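Local atomic coordinates of DUF4442 domain-containing protein (Pseudomonas aeruginosa, PDB entry 1SH8), a protein that is of unknown function but is probably a thioesterase of the hot-dog superfamily. Residues 71-76 with 110-115. Residues are numbered along the deposited sequence; the frame is centred on the assembly and turned at random.
Sequences TSFDSA and QLETEA
Phe73 reaches across to Leu111 and Glu112 with the far part of its ring, just where the chain leaves helical geometry. The bond from CA to CB of Phe73 runs to one side of helix 105-118, but CG lies anti to its own carbonyl carbon (chi1 -58°), and this swings the ring over to residues 110-115. Phe73 CD1 comes first, lying 4.2 Å from both CB and OE1 of Glu112. Phe73 CE1 then meets Leu111 CB at 3.9 Å and stands 4.1 Å from the backbone N of Glu112, which approaches obliquely. At the tip, Phe73 CZ touches Leu111 CD1 at 3.7 Å; this methyl sits at the ring edge, near its plane. The ring and the Glu112 carboxylate are inclined at 58°. Beside these ring contacts runs a polar bridge: a water donates to Ser72 O at 2.7 Å and to Glu112 OE1 at 2.5 Å, tying the end of helix 64-72 to the carboxylate. Farther along, Asp74 OD1 accepts from Ala76 N in an Asx turn and also from Arg77 N, on the way to strand 78-89. The contact thus joins the exit of helix 64-72 to helix 105-118, where Ile108 also touches Phe73, while Leu111 packs onto Ala121 and Tyr123 of strand 120-130; in this probable hot-dog fold, helix 105-118 links strands 97-102 and 120-130, which belong to different antiparallel sheets within the chain.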
ATOM      1  N   THR A  71      20.153   6.411  -0.559  1.00  7.98           N
ATOM      2  CA  THR A  71      21.358   6.508   0.258  1.00  8.39           C
ATOM      3  C   THR A  71      22.480   5.565  -0.152  1.00  8.75           C
ATOM      4  O   THR A  71      23.630   5.762   0.250  1.00 10.01           O
ATOM      5  CB  THR A  71      21.068   6.214   1.746  1.00  8.32           C
ATOM      6  OG1 THR A  71      20.739   4.826   1.908  1.00  8.88           O
ATOM      7  CG2 THR A  71      19.930   7.082   2.257  1.00  8.36           C
ATOM      8  N   SER A  72      22.165   4.563  -0.966  1.00  8.54           N
ATOM      9  CA  SER A  72      23.165   3.564  -1.316  1.00  8.94           C
ATOM     10  C   SER A  72      23.630   3.448  -2.761  1.00 10.20           C
ATOM     11  O   SER A  72      24.708   2.906  -3.016  1.00 10.75           O
ATOM     12  CB  SER A  72      22.669   2.193  -0.849  1.00  9.42           C
ATOM     13  OG  SER A  72      22.133   2.277   0.459  1.00  8.84           O
ATOM     14  N   PHE A  73      22.831   3.938  -3.700  1.00  9.32           N
ATOM     15  CA  PHE A  73      23.193   3.826  -5.108  1.00  9.87           C
ATOM     16  C   PHE A  73      23.244   5.163  -5.833  1.00  9.98           C
ATOM     17  O   PHE A  73      22.796   6.182  -5.310  1.00  9.92           O
ATOM     18  CB  PHE A  73      22.192   2.914  -5.822  1.00  9.93           C
ATOM     19  CG  PHE A  73      22.105   1.536  -5.236  1.00 10.88           C
ATOM     20  CD1 PHE A  73      23.164   0.641  -5.366  1.00 12.95           C
ATOM     21  CD2 PHE A  73      20.970   1.138  -4.533  1.00 11.86           C
ATOM     22  CE1 PHE A  73      23.097  -0.638  -4.803  1.00 12.52           C
ATOM     23  CE2 PHE A  73      20.894  -0.133  -3.969  1.00 12.61           C
ATOM     24  CZ  PHE A  73      21.964  -1.022  -4.106  1.00 11.97           C
ATOM     25  N   ASP A  74      23.821   5.137  -7.036  1.00  9.32           N
ATOM     26  CA  ASP A  74      23.901   6.314  -7.900  1.00  9.42           C
ATOM     27  C   ASP A  74      22.443   6.488  -8.306  1.00  9.31           C
ATOM     28  O   ASP A  74      21.941   5.743  -9.148  1.00 10.04           O
ATOM     29  CB  ASP A  74      24.749   5.994  -9.130  1.00 10.09           C
ATOM     30  CG  ASP A  74      24.873   7.170 -10.081  1.00 10.31           C
ATOM     31  OD1 ASP A  74      23.868   7.889 -10.270  1.00  9.00           O
ATOM     32  OD2 ASP A  74      25.975   7.358 -10.646  1.00 11.16           O
ATOM     33  N   SER A  75      21.769   7.468  -7.707  1.00 10.93           N
ATOM     34  CA  SER A  75      20.348   7.685  -7.955  1.00 11.70           C
ATOM     35  C   SER A  75      19.952   8.396  -9.242  1.00 12.12           C
ATOM     36  O   SER A  75      18.789   8.740  -9.431  1.00 12.64           O
ATOM     37  CB  SER A  75      19.715   8.384  -6.746  1.00 12.42           C
ATOM     38  OG  SER A  75      20.490   9.492  -6.338  1.00 12.88           O
ATOM     39  N   ALA A  76      20.918   8.617 -10.124  1.00 11.29           N
ATOM     40  CA  ALA A  76      20.635   9.237 -11.410  1.00 10.44           C
ATOM     41  C   ALA A  76      20.847   8.143 -12.455  1.00 11.31           C
ATOM     42  O   ALA A  76      20.110   8.051 -13.436  1.00 10.83           O
ATOM     43  CB  ALA A  76      21.581  10.405 -11.659  1.00 11.94           C
ATOM     44  N   GLN A 110      27.255  -5.918  -4.967  1.00 17.12           N
ATOM     45  CA  GLN A 110      26.715  -6.932  -5.868  1.00 17.39           C
ATOM     46  C   GLN A 110      25.593  -6.357  -6.725  1.00 16.28           C
ATOM     47  O   GLN A 110      25.556  -6.563  -7.939  1.00 16.00           O
ATOM     48  CB  GLN A 110      26.173  -8.120  -5.072  1.00 19.77           C
ATOM     49  CG  GLN A 110      27.164  -8.722  -4.091  1.00 23.86           C
ATOM     50  CD  GLN A 110      26.605  -9.945  -3.383  1.00 27.06           C
ATOM     51  OE1 GLN A 110      25.453  -9.950  -2.941  1.00 29.23           O
ATOM     52  NE2 GLN A 110      27.422 -10.987  -3.265  1.00 28.71           N
ATOM     53  N   LEU A 111      24.680  -5.631  -6.084  1.00 13.92           N
ATOM     54  CA  LEU A 111      23.546  -5.037  -6.780  1.00 14.02           C
ATOM     55  C   LEU A 111      23.939  -4.029  -7.858  1.00 14.68           C
ATOM     56  O   LEU A 111      23.428  -4.092  -8.977  1.00 14.23           O
ATOM     57  CB  LEU A 111      22.602  -4.377  -5.768  1.00 12.56           C
ATOM     58  CG  LEU A 111      21.825  -5.362  -4.884  1.00 12.01           C
ATOM     59  CD1 LEU A 111      21.230  -4.639  -3.688  1.00 10.87           C
ATOM     60  CD2 LEU A 111      20.741  -6.037  -5.715  1.00 11.94           C
ATOM     61  N   GLU A 112      24.838  -3.102  -7.536  1.00 16.17           N
ATOM     62  CA  GLU A 112      25.243  -2.103  -8.524  1.00 18.53           C
ATOM     63  C   GLU A 112      25.995  -2.742  -9.684  1.00 18.19           C
ATOM     64  O   GLU A 112      25.851  -2.324 -10.833  1.00 18.23           O
ATOM     65  CB  GLU A 112      26.096  -1.012  -7.878  1.00 22.19           C
ATOM     66  CG  GLU A 112      27.238  -1.522  -7.039  1.00 30.02           C
ATOM     67  CD  GLU A 112      27.984  -0.398  -6.344  1.00 34.63           C
ATOM     68  OE1 GLU A 112      27.315   0.469  -5.740  1.00 37.24           O
ATOM     69  OE2 GLU A 112      29.234  -0.385  -6.398  1.00 36.85           O
ATOM     70  N   THR A 113      26.784  -3.764  -9.381  1.00 18.23           N
ATOM     71  CA  THR A 113      27.536  -4.464 -10.412  1.00 19.61           C
ATOM     72  C   THR A 113      26.572  -5.153 -11.372  1.00 20.19           C
ATOM     73  O   THR A 113      26.652  -4.962 -12.589  1.00 19.35           O
ATOM     74  CB  THR A 113      28.468  -5.516  -9.792  1.00 22.25           C
ATOM     75  OG1 THR A 113      29.526  -4.852  -9.090  1.00 24.01           O
ATOM     76  CG2 THR A 113      29.054  -6.419 -10.870  1.00 23.19           C
ATOM     77  N   GLU A 114      25.655  -5.944 -10.819  1.00 18.76           N
ATOM     78  CA  GLU A 114      24.676  -6.660 -11.628  1.00 18.40           C
ATOM     79  C   GLU A 114      23.731  -5.722 -12.389  1.00 17.72           C
ATOM     80  O   GLU A 114      23.404  -5.976 -13.548  1.00 18.50           O
ATOM     81  CB  GLU A 114      23.877  -7.612 -10.740  1.00 20.71           C
ATOM     82  CG  GLU A 114      22.694  -8.260 -11.421  1.00 24.67           C
ATOM     83  CD  GLU A 114      22.018  -9.276 -10.524  1.00 29.54           C
ATOM     84  OE1 GLU A 114      21.966  -9.045  -9.294  1.00 31.76           O
ATOM     85  OE2 GLU A 114      21.529 -10.300 -11.046  1.00 33.22           O
ATOM     86  N   ALA A 115      23.290  -4.644 -11.742  1.00 16.22           N
ATOM     87  CA  ALA A 115      22.400  -3.687 -12.395  1.00 15.82           C
ATOM     88  C   ALA A 115      23.172  -2.974 -13.503  1.00 16.97           C
ATOM     89  O   ALA A 115      22.624  -2.656 -14.559  1.00 17.36           O
ATOM     90  CB  ALA A 115      21.876  -2.672 -11.386  1.00 14.91           C
TER
HETATM   91  O   HOH W   1      26.631   2.667  -4.833  1.00 27.34           O